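Local coordinates for protein Hcp1 family type VI secretion system effector (Salmonella typhimurium, PDB 5XHH) that probably serves as a ring-forming building block of the type VI secretion tail tube and may accompany or carry effectors toward target cells, at residues L7-I12 and P80-V85; Y99-L104 and L127-V132; L56-Y61 and E123-S128; Y3-K8 and I25-W30. All coordinates share one frame; numbering follows the deposited sequence.

Interaction 1 (L7-I12 and P80-V85); sequences LKIDGI and PQAILV
K8 and I83 face each other as an antiparallel hydrogen-bonded pair. K8 N reaches I83 O at 2.9 Å along an almost straight N-H line (173°), and I83 N returns to K8 O in that carbonyl's plane. Two residues on, D10 N donates a hydrogen bond to Q81 O at 3.2 Å, nearly along the C=O axis. The D10 carboxylate adds a second, bent grip: its OD2 receives a weak bond from Q81 N at 3.2 Å, with CG turned beside the backbone N. D10 OD1 and Q81 OE1 each accept a hydrogen from a water that in turn accepts one from K8 NZ at 2.7 Å; the extended K8 chain brings its ammonium there, so the three polar ends are bridged by one water, whose bonds to the two oxygens are long. On the opposite face of the strands lie L7, I9, A82 and L84. L7 has CG anti to its backbone N, and chi1 and chi2 (-178° and 56°) together bring CD1 over the neighbouring strand, 3.9 Å from L84 CB and 4.2 Å from A82 CB. The A82 methyl also meets I9 CG1. The pairing stops where the chain folds back in a type II turn from I9 to I12, closed by I12 N to I9 O at 3.0 Å, with G11 supplying the positive phi. Strand 3-9 lies between 25-26 and 79-88 in the seven-stranded sheet, and 79-88 passes on to 97-102. L7 packs on F58 and L84 on L56 of strand 51-61, while I9 and I12 rest on L69 of helix 66-75.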
# COMPACT_ATOMS: atom_id res chain seq x y z
N LEU A 7 -6.77 -2.63 -1.24
CA LEU A 7 -5.56 -2.28 -1.96
C LEU A 7 -5.67 -2.82 -3.38
O LEU A 7 -5.74 -4.04 -3.58
CB LEU A 7 -4.30 -2.82 -1.28
CG LEU A 7 -3.00 -2.43 -1.98
CD1 LEU A 7 -2.91 -0.92 -2.13
CD2 LEU A 7 -1.78 -2.97 -1.23
N LYS A 8 -5.71 -1.92 -4.34
CA LYS A 8 -5.79 -2.25 -5.75
C LYS A 8 -4.39 -2.12 -6.33
O LYS A 8 -3.84 -1.02 -6.40
CB LYS A 8 -6.77 -1.31 -6.46
CG LYS A 8 -6.89 -1.57 -7.96
CD LYS A 8 -7.46 -0.37 -8.69
CE LYS A 8 -7.80 -0.73 -10.13
NZ LYS A 8 -7.95 0.48 -10.97
N ILE A 9 -3.81 -3.23 -6.77
CA ILE A 9 -2.48 -3.25 -7.35
C ILE A 9 -2.58 -3.62 -8.82
O ILE A 9 -3.13 -4.67 -9.16
CB ILE A 9 -1.55 -4.23 -6.61
CG1 ILE A 9 -1.47 -3.88 -5.12
CG2 ILE A 9 -0.16 -4.19 -7.24
CD1 ILE A 9 -0.61 -4.85 -4.34
N ASP A 10 -2.05 -2.76 -9.70
CA ASP A 10 -2.03 -3.06 -11.13
C ASP A 10 -1.37 -4.42 -11.36
O ASP A 10 -0.27 -4.68 -10.86
CB ASP A 10 -1.28 -1.98 -11.91
CG ASP A 10 -2.08 -0.71 -12.08
OD1 ASP A 10 -3.28 -0.69 -11.76
OD2 ASP A 10 -1.49 0.28 -12.57
N GLY A 11 -2.05 -5.28 -12.11
CA GLY A 11 -1.51 -6.59 -12.42
C GLY A 11 -1.50 -7.59 -11.28
O GLY A 11 -1.12 -8.74 -11.51
N ILE A 12 -1.92 -7.20 -10.08
CA ILE A 12 -1.91 -8.12 -8.94
C ILE A 12 -3.28 -8.10 -8.28
O ILE A 12 -3.49 -7.40 -7.29
CB ILE A 12 -0.80 -7.77 -7.93
CG1 ILE A 12 0.56 -7.89 -8.60
CG2 ILE A 12 -0.81 -8.73 -6.74
CD1 ILE A 12 1.72 -7.65 -7.68
N PRO A 80 2.86 0.11 -12.19
CA PRO A 80 2.51 1.53 -12.45
C PRO A 80 1.82 2.22 -11.28
O PRO A 80 2.27 3.29 -10.86
CB PRO A 80 1.62 1.44 -13.70
CG PRO A 80 2.15 0.21 -14.43
CD PRO A 80 2.54 -0.76 -13.33
N GLN A 81 0.75 1.65 -10.73
CA GLN A 81 0.10 2.33 -9.61
C GLN A 81 -0.57 1.32 -8.69
O GLN A 81 -0.77 0.14 -9.03
CB GLN A 81 -0.90 3.40 -10.09
CG GLN A 81 -2.28 2.90 -10.41
CD GLN A 81 -3.33 4.01 -10.50
OE1 GLN A 81 -4.52 3.73 -10.49
NE2 GLN A 81 -2.90 5.27 -10.60
N ALA A 82 -0.90 1.80 -7.49
CA ALA A 82 -1.66 1.06 -6.49
C ALA A 82 -2.50 2.05 -5.72
O ALA A 82 -2.07 3.16 -5.47
CB ALA A 82 -0.73 0.29 -5.53
N ILE A 83 -3.71 1.64 -5.34
CA ILE A 83 -4.65 2.53 -4.68
C ILE A 83 -5.08 1.88 -3.38
O ILE A 83 -5.62 0.77 -3.38
CB ILE A 83 -5.87 2.84 -5.55
CG1 ILE A 83 -5.43 3.45 -6.89
CG2 ILE A 83 -6.79 3.78 -4.80
CD1 ILE A 83 -6.58 3.67 -7.88
N LEU A 84 -4.85 2.57 -2.27
CA LEU A 84 -5.22 2.10 -0.95
C LEU A 84 -6.39 2.95 -0.48
O LEU A 84 -6.27 4.18 -0.43
CB LEU A 84 -4.03 2.18 0.01
CG LEU A 84 -4.10 1.43 1.34
CD1 LEU A 84 -2.78 1.57 2.10
CD2 LEU A 84 -5.23 1.95 2.21
N VAL A 85 -7.49 2.31 -0.13
CA VAL A 85 -8.71 2.99 0.28
C VAL A 85 -9.13 2.46 1.64
O VAL A 85 -9.10 1.25 1.88
CB VAL A 85 -9.82 2.80 -0.76
CG1 VAL A 85 -11.16 3.01 -0.13
CG2 VAL A 85 -9.61 3.74 -1.97
O HOH W 1 -5.75 1.34 -12.35

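Interaction 2 (Y99-L104 and L127-V132); sequences YTFTDL and LSFSTV
F101 and F129 form the tight heart of this contact, an edge-to-face pair whose ring centroids lie 4.6 Å apart with planes inclined at 58°. The edge of F101 presses down on F129, CD2 standing 3.4 Å above the plane over the centre of the ring. F129 holds its CG in the crowded position between backbone N and carbonyl carbon (chi1 58°), which presents that face. V132 lies alongside F101, its CG2 3.6 Å from F101 CE2, and L104 crosses F129 obliquely, CG against F129 CB. The opposite side is polar and partly open to solvent. T102 N bonds T131 O at 3.1 Å from above the carbonyl plane, and T102 OG1 and T131 OG1 share a very short 2.5 Å hydrogen bond. A water links T131 OG1 to T100 O, and another joins D103 O to S128 OG. S130 OG donates to the anti lone pair of D103 OD2 at 2.5 Å, an oxygen that also forms a salt bridge with K156, so its negative charge is probably well compensated. The backbone there is looser: the bonds from S130 N to T102 O and to D103 O are both weak. Both chains turn a corner, at D103 and at S130, and D103 with L104 faces I79 as a G1 beta bulge. Such paired bends carry neighbouring strands from one sheet into the other, as in the beta barrel of Hcp proteins.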
# COMPACT_ATOMS: atom_id res chain seq x y z
N TYR A 99 -5.00 6.68 -0.65
CA TYR A 99 -3.64 6.93 -1.09
C TYR A 99 -3.46 6.32 -2.48
O TYR A 99 -3.77 5.14 -2.68
CB TYR A 99 -2.58 6.33 -0.15
CG TYR A 99 -2.68 6.76 1.29
CD1 TYR A 99 -2.18 7.98 1.72
CD2 TYR A 99 -3.24 5.92 2.24
CE1 TYR A 99 -2.26 8.37 3.06
CE2 TYR A 99 -3.34 6.29 3.56
CZ TYR A 99 -2.84 7.52 3.97
OH TYR A 99 -2.93 7.86 5.28
N THR A 100 -2.93 7.10 -3.40
CA THR A 100 -2.61 6.64 -4.75
C THR A 100 -1.09 6.68 -4.87
O THR A 100 -0.49 7.75 -4.83
CB THR A 100 -3.28 7.51 -5.81
OG1 THR A 100 -4.70 7.41 -5.65
CG2 THR A 100 -2.92 7.03 -7.19
N PHE A 101 -0.48 5.51 -4.98
CA PHE A 101 0.96 5.36 -5.12
C PHE A 101 1.28 5.06 -6.58
O PHE A 101 0.48 4.42 -7.27
CB PHE A 101 1.52 4.22 -4.25
CG PHE A 101 1.08 4.25 -2.81
CD1 PHE A 101 -0.07 3.60 -2.40
CD2 PHE A 101 1.87 4.87 -1.85
CE1 PHE A 101 -0.45 3.60 -1.05
CE2 PHE A 101 1.50 4.87 -0.52
CZ PHE A 101 0.34 4.25 -0.12
N THR A 102 2.44 5.51 -7.04
CA THR A 102 2.87 5.14 -8.38
C THR A 102 4.30 4.63 -8.36
O THR A 102 5.09 4.96 -7.46
CB THR A 102 2.80 6.31 -9.38
OG1 THR A 102 3.81 7.26 -9.07
CG2 THR A 102 1.44 6.96 -9.37
N ASP A 103 4.64 3.85 -9.39
CA ASP A 103 6.00 3.38 -9.64
C ASP A 103 6.51 2.58 -8.43
O ASP A 103 7.40 2.99 -7.69
CB ASP A 103 6.92 4.55 -9.97
CG ASP A 103 8.36 4.14 -10.18
OD1 ASP A 103 8.60 3.14 -10.89
OD2 ASP A 103 9.25 4.81 -9.62
N LEU A 104 5.90 1.42 -8.26
CA LEU A 104 6.15 0.58 -7.11
C LEU A 104 6.94 -0.66 -7.49
O LEU A 104 6.87 -1.14 -8.63
CB LEU A 104 4.83 0.16 -6.44
CG LEU A 104 3.91 1.28 -5.96
CD1 LEU A 104 2.87 1.69 -7.04
CD2 LEU A 104 3.24 0.93 -4.62
N LEU A 127 6.02 -2.67 -0.23
CA LEU A 127 6.07 -2.11 -1.57
C LEU A 127 6.78 -0.77 -1.50
O LEU A 127 6.36 0.12 -0.75
CB LEU A 127 4.67 -1.90 -2.15
CG LEU A 127 3.61 -3.00 -2.11
CD1 LEU A 127 2.30 -2.45 -2.61
CD2 LEU A 127 4.04 -4.22 -2.90
N SER A 128 7.85 -0.62 -2.26
CA SER A 128 8.44 0.69 -2.37
C SER A 128 7.65 1.49 -3.40
O SER A 128 7.08 0.93 -4.33
CB SER A 128 9.91 0.60 -2.77
OG SER A 128 9.99 0.08 -4.08
N PHE A 129 7.59 2.80 -3.20
CA PHE A 129 6.91 3.68 -4.14
C PHE A 129 7.69 4.97 -4.26
O PHE A 129 8.32 5.42 -3.30
CB PHE A 129 5.45 3.97 -3.71
CG PHE A 129 5.33 4.61 -2.35
CD1 PHE A 129 5.23 3.83 -1.21
CD2 PHE A 129 5.34 5.98 -2.22
CE1 PHE A 129 5.13 4.41 0.05
CE2 PHE A 129 5.24 6.58 -0.97
CZ PHE A 129 5.13 5.78 0.17
N SER A 130 7.66 5.57 -5.45
CA SER A 130 8.34 6.84 -5.59
C SER A 130 7.42 8.04 -5.45
O SER A 130 7.92 9.13 -5.17
CB SER A 130 9.10 6.90 -6.92
OG SER A 130 8.33 6.37 -7.96
N THR A 131 6.10 7.89 -5.61
CA THR A 131 5.19 9.01 -5.42
C THR A 131 3.94 8.55 -4.69
O THR A 131 3.46 7.43 -4.90
CB THR A 131 4.76 9.69 -6.73
OG1 THR A 131 3.61 9.02 -7.24
CG2 THR A 131 5.87 9.66 -7.78
N VAL A 132 3.39 9.45 -3.88
CA VAL A 132 2.14 9.18 -3.17
C VAL A 132 1.28 10.43 -3.19
O VAL A 132 1.78 11.55 -3.06
CB VAL A 132 2.38 8.72 -1.71
CG1 VAL A 132 3.16 9.74 -0.91
CG2 VAL A 132 1.05 8.39 -1.01
O HOH W 2 0.95 9.31 -6.61
O HOH W 3 9.90 2.08 -6.19

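Interaction 3 (L56-Y61 and E123-S128)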
# COMPACT_ATOMS: atom_id res chain seq x y z
N LEU A 56 5.58 1.20 1.77
CA LEU A 56 4.28 0.81 2.29
C LEU A 56 4.39 -0.60 2.87
O LEU A 56 4.71 -1.55 2.15
CB LEU A 56 3.23 0.85 1.19
CG LEU A 56 1.87 0.29 1.62
CD1 LEU A 56 1.22 1.17 2.73
CD2 LEU A 56 0.96 0.17 0.43
N ASP A 57 4.14 -0.74 4.18
CA ASP A 57 4.05 -2.05 4.82
C ASP A 57 2.57 -2.38 5.01
O ASP A 57 1.83 -1.58 5.59
CB ASP A 57 4.81 -2.02 6.16
CG ASP A 57 4.73 -3.36 6.94
OD1 ASP A 57 3.63 -3.91 7.15
OD2 ASP A 57 5.78 -3.85 7.38
N PHE A 58 2.13 -3.54 4.52
CA PHE A 58 0.75 -3.94 4.77
C PHE A 58 0.68 -5.43 5.08
O PHE A 58 1.60 -6.19 4.78
CB PHE A 58 -0.19 -3.56 3.61
CG PHE A 58 -0.07 -4.42 2.38
CD1 PHE A 58 -0.85 -5.55 2.23
CD2 PHE A 58 0.77 -4.06 1.35
CE1 PHE A 58 -0.75 -6.34 1.09
CE2 PHE A 58 0.86 -4.84 0.20
CZ PHE A 58 0.09 -5.97 0.07
N ASP A 59 -0.42 -5.82 5.71
CA ASP A 59 -0.69 -7.21 6.10
C ASP A 59 -1.97 -7.66 5.41
O ASP A 59 -2.94 -6.89 5.30
CB ASP A 59 -0.85 -7.32 7.64
CG ASP A 59 -0.82 -8.76 8.16
OD1 ASP A 59 -0.42 -9.71 7.43
OD2 ASP A 59 -1.22 -8.95 9.33
N HIS A 60 -1.98 -8.90 4.92
CA HIS A 60 -3.25 -9.45 4.45
C HIS A 60 -3.25 -10.94 4.72
O HIS A 60 -2.21 -11.54 5.00
CB HIS A 60 -3.48 -9.15 2.96
CG HIS A 60 -2.56 -9.90 2.04
ND1 HIS A 60 -3.01 -10.58 0.92
CD2 HIS A 60 -1.22 -10.10 2.08
CE1 HIS A 60 -1.99 -11.16 0.33
NE2 HIS A 60 -0.89 -10.88 1.01
N TYR A 61 -4.44 -11.54 4.68
CA TYR A 61 -4.50 -13.00 4.68
C TYR A 61 -3.87 -13.51 3.39
O TYR A 61 -3.95 -12.86 2.35
CB TYR A 61 -5.95 -13.49 4.79
CG TYR A 61 -6.55 -13.24 6.15
CD1 TYR A 61 -5.95 -13.75 7.29
CD2 TYR A 61 -7.71 -12.50 6.30
CE1 TYR A 61 -6.47 -13.52 8.53
CE2 TYR A 61 -8.26 -12.27 7.56
CZ TYR A 61 -7.62 -12.78 8.67
OH TYR A 61 -8.12 -12.57 9.93
N GLU A 123 0.35 -12.63 5.78
CA GLU A 123 1.49 -12.29 4.94
C GLU A 123 1.73 -10.80 5.02
O GLU A 123 0.84 -10.00 4.67
CB GLU A 123 1.22 -12.72 3.50
CG GLU A 123 2.37 -12.56 2.55
CD GLU A 123 2.04 -13.17 1.20
OE1 GLU A 123 2.53 -14.28 0.93
OE2 GLU A 123 1.27 -12.56 0.42
N THR A 124 2.92 -10.42 5.49
CA THR A 124 3.37 -9.04 5.47
C THR A 124 4.06 -8.76 4.14
O THR A 124 4.79 -9.59 3.61
CB THR A 124 4.32 -8.78 6.64
OG1 THR A 124 3.59 -8.91 7.85
CG2 THR A 124 4.92 -7.37 6.58
N VAL A 125 3.80 -7.57 3.60
CA VAL A 125 4.29 -7.18 2.29
C VAL A 125 4.82 -5.75 2.38
O VAL A 125 4.19 -4.89 3.01
CB VAL A 125 3.19 -7.26 1.21
CG1 VAL A 125 3.74 -6.87 -0.16
CG2 VAL A 125 2.56 -8.65 1.19
N GLU A 126 5.95 -5.50 1.77
CA GLU A 126 6.46 -4.16 1.61
C GLU A 126 6.56 -3.84 0.13
O GLU A 126 7.10 -4.64 -0.65
CB GLU A 126 7.81 -3.99 2.28
CG GLU A 126 7.76 -4.09 3.79
CD GLU A 126 9.13 -3.85 4.39
OE1 GLU A 126 9.93 -3.15 3.73
OE2 GLU A 126 9.40 -4.35 5.50
N LEU A 127 6.02 -2.67 -0.23
CA LEU A 127 6.07 -2.11 -1.57
C LEU A 127 6.78 -0.77 -1.50
O LEU A 127 6.36 0.12 -0.75
CB LEU A 127 4.67 -1.90 -2.15
CG LEU A 127 3.61 -3.00 -2.11
CD1 LEU A 127 2.30 -2.45 -2.61
CD2 LEU A 127 4.04 -4.22 -2.90
N SER A 128 7.85 -0.62 -2.26
CA SER A 128 8.44 0.69 -2.37
C SER A 128 7.65 1.49 -3.40
O SER A 128 7.08 0.93 -4.33
CB SER A 128 9.91 0.60 -2.77
OG SER A 128 9.99 0.08 -4.08
O HOH W 4 2.32 -5.98 8.22
O HOH W 5 1.79 -10.64 8.36
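The F58 ring carries V125 over one face, a CH-pi contact with V125 CB 3.8 Å from the ring centroid and shifted toward the rim. F58 keeps CG between backbone N and carbonyl carbon (chi1 75°), which lays the ring alongside V125; its CE2 also meets L127 CD1 at 4.0 Å. The H60 imidazole is met at its edge instead: NE2 donates to E123 OE2 at 2.8 Å; OE2 lies close to the imidazole plane, while NE2 comes from above the carboxylate plane, the two planes 45° apart. H60 ND1 bonds D63, so both ring nitrogens face carboxylates, which may favour a protonated imidazole; E123 OE2 is also held by S66. The backbones pair antiparallel, F58 N to V125 O and V125 N to F58 O both 2.9 Å. The other face is polar: T124 OG1 shares one water with D57 OD1 and another with D59 OD1, while R31 and R122 form salt bridges with D57 and D59. E126, held by N55, has OE2 4.1 Å from D57 OD2, a like-charge repulsion that R31 probably eases. Strand 51-61 lies between 29-36 and 121-129, which 104-113 follows; helix 66-75 covers H60, E123 and V125 through L69.

Interaction 4 (Y3-K8 and I25-W30); sequences YDIFLK and IEVLSW
Three backbone bonds hold segments 3-8 and 25-30 antiparallel: L7 N to I25 O at 2.8 Å, I25 N to L7 O at 2.9 Å, and V27 N to I5 O at 3.0 Å, the last straight at its hydrogen (172°) but reaching the carbonyl from well above its plane, where segment 25-30 begins to turn away. I5 makes the largest contribution of the side chains. Its CG2, anti to the backbone N, sits 3.6 Å from V27 CB and 3.8 Å from W30 CD1, so this one methyl touches both V27 and the indole; I5 and W30 cross at about a right angle. V27 spreads its two methyls along the first strand, CG1 toward I5 and CG2 toward L7 CB at 3.7 Å. On the face of F6 and E26 the two side chains lie alongside each other, E26 CG 4.2 Å from F6 CE1, with carboxylate and ring planes 74° apart; E26 OE2 is held by S16, and the F6 ring stacks with H21. A water donates to V27 O at 3.2 Å and accepts a weak bond from I5 N, a loose bridge beyond the last direct bond. From V27 the chain leaves strand 3-9, and L28 and S29 bond D59 of strand 51-61. Segment 25-30 thus passes from the margin of the seven-stranded sheet to that of the four-stranded one, joining the two along one side of the barrel-like Hcp fold.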
# COMPACT_ATOMS: atom_id res chain seq x y z
N TYR A 3 -13.45 -1.34 10.23
CA TYR A 3 -12.98 -0.60 9.06
C TYR A 3 -12.63 -1.56 7.92
O TYR A 3 -11.98 -2.58 8.13
CB TYR A 3 -11.75 0.29 9.37
CG TYR A 3 -12.05 1.50 10.24
CD1 TYR A 3 -12.02 1.41 11.62
CD2 TYR A 3 -12.38 2.74 9.68
CE1 TYR A 3 -12.30 2.49 12.42
CE2 TYR A 3 -12.65 3.84 10.49
CZ TYR A 3 -12.61 3.70 11.87
OH TYR A 3 -12.87 4.76 12.72
N ASP A 4 -13.07 -1.21 6.71
CA ASP A 4 -12.68 -1.91 5.49
C ASP A 4 -11.52 -1.17 4.83
O ASP A 4 -11.53 0.06 4.74
CB ASP A 4 -13.84 -2.01 4.48
CG ASP A 4 -15.05 -2.74 5.04
OD1 ASP A 4 -14.88 -3.77 5.71
OD2 ASP A 4 -16.18 -2.27 4.80
N ILE A 5 -10.53 -1.94 4.38
CA ILE A 5 -9.33 -1.43 3.74
C ILE A 5 -9.11 -2.24 2.47
O ILE A 5 -9.07 -3.47 2.53
CB ILE A 5 -8.09 -1.53 4.66
CG1 ILE A 5 -8.39 -0.96 6.06
CG2 ILE A 5 -6.90 -0.81 4.04
CD1 ILE A 5 -7.35 -1.32 7.13
N PHE A 6 -8.96 -1.56 1.34
CA PHE A 6 -8.77 -2.22 0.06
C PHE A 6 -7.49 -1.72 -0.59
O PHE A 6 -7.17 -0.53 -0.50
CB PHE A 6 -9.97 -1.97 -0.88
CG PHE A 6 -11.27 -2.44 -0.31
CD1 PHE A 6 -11.60 -3.77 -0.32
CD2 PHE A 6 -12.16 -1.54 0.27
CE1 PHE A 6 -12.80 -4.21 0.21
CE2 PHE A 6 -13.36 -1.96 0.81
CZ PHE A 6 -13.68 -3.30 0.77
N LEU A 7 -6.77 -2.63 -1.24
CA LEU A 7 -5.56 -2.28 -1.96
C LEU A 7 -5.67 -2.82 -3.38
O LEU A 7 -5.74 -4.04 -3.58
CB LEU A 7 -4.30 -2.82 -1.28
CG LEU A 7 -3.00 -2.43 -1.98
CD1 LEU A 7 -2.91 -0.92 -2.13
CD2 LEU A 7 -1.78 -2.97 -1.23
N LYS A 8 -5.71 -1.92 -4.34
CA LYS A 8 -5.79 -2.25 -5.75
C LYS A 8 -4.39 -2.12 -6.33
O LYS A 8 -3.84 -1.02 -6.40
CB LYS A 8 -6.77 -1.31 -6.46
CG LYS A 8 -6.89 -1.57 -7.96
CD LYS A 8 -7.46 -0.37 -8.69
CE LYS A 8 -7.80 -0.73 -10.13
NZ LYS A 8 -7.95 0.48 -10.97
N ILE A 25 -7.27 -6.42 -3.01
CA ILE A 25 -6.76 -7.08 -1.81
C ILE A 25 -7.41 -6.47 -0.58
O ILE A 25 -7.37 -5.25 -0.38
CB ILE A 25 -5.24 -6.95 -1.72
CG1 ILE A 25 -4.56 -7.63 -2.89
CG2 ILE A 25 -4.75 -7.57 -0.40
CD1 ILE A 25 -3.12 -7.16 -3.08
N GLU A 26 -7.95 -7.33 0.28
CA GLU A 26 -8.49 -6.88 1.55
C GLU A 26 -7.34 -6.81 2.56
O GLU A 26 -6.65 -7.81 2.81
CB GLU A 26 -9.60 -7.82 2.02
CG GLU A 26 -10.84 -7.76 1.12
CD GLU A 26 -12.01 -8.58 1.63
OE1 GLU A 26 -11.85 -9.27 2.66
OE2 GLU A 26 -13.09 -8.53 1.01
N VAL A 27 -7.14 -5.63 3.13
CA VAL A 27 -5.96 -5.35 3.93
C VAL A 27 -6.32 -5.39 5.40
O VAL A 27 -7.30 -4.77 5.82
CB VAL A 27 -5.36 -3.98 3.56
CG1 VAL A 27 -4.36 -3.52 4.62
CG2 VAL A 27 -4.73 -4.05 2.17
N LEU A 28 -5.52 -6.11 6.19
CA LEU A 28 -5.71 -6.15 7.63
C LEU A 28 -5.16 -4.91 8.32
O LEU A 28 -5.80 -4.37 9.23
CB LEU A 28 -5.07 -7.42 8.20
CG LEU A 28 -5.65 -8.73 7.61
CD1 LEU A 28 -4.72 -9.88 7.84
CD2 LEU A 28 -7.06 -9.01 8.19
N SER A 29 -3.99 -4.42 7.89
CA SER A 29 -3.38 -3.23 8.47
C SER A 29 -2.27 -2.75 7.53
O SER A 29 -1.83 -3.48 6.65
CB SER A 29 -2.81 -3.51 9.87
OG SER A 29 -1.69 -4.35 9.80
N TRP A 30 -1.81 -1.52 7.76
CA TRP A 30 -0.87 -0.88 6.85
C TRP A 30 -0.20 0.27 7.57
O TRP A 30 -0.76 0.82 8.52
CB TRP A 30 -1.57 -0.38 5.58
CG TRP A 30 -2.62 0.64 5.88
CD1 TRP A 30 -3.95 0.42 6.07
CD2 TRP A 30 -2.41 2.05 6.06
NE1 TRP A 30 -4.59 1.59 6.35
CE2 TRP A 30 -3.67 2.61 6.36
CE3 TRP A 30 -1.29 2.88 6.00
CZ2 TRP A 30 -3.84 3.99 6.59
CZ3 TRP A 30 -1.46 4.26 6.24
CH2 TRP A 30 -2.72 4.79 6.52
O HOH W 6 -10.35 -5.17 5.13

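How the interactions relate
Interactions 1 and 4 share strand 3-9, which pairs with 79-88 along one border and 25-26 along the other. Interaction 1 leads directly into interaction 2, L84 O meeting Y99 N and P80 O meeting D103 N, each at 2.8 Å. Interaction 3 lies in the four-stranded sheet and shares L127 and S128 with interaction 2. Between the sheets the apolar faces meet: L7 CD2 lies 3.5 Å from F58 CE2, and F101 CE1 lies 4.0 Å from L56 CD2. D59 N and S29 O, 2.9 Å apart, join interactions 3 and 4. Interactions 2 and 4, with centres about 16 Å apart, still touch through Y99 OH and W30 CH2, 3.3 Å apart. Together they outline a two-sheet barrel around one hydrophobic core.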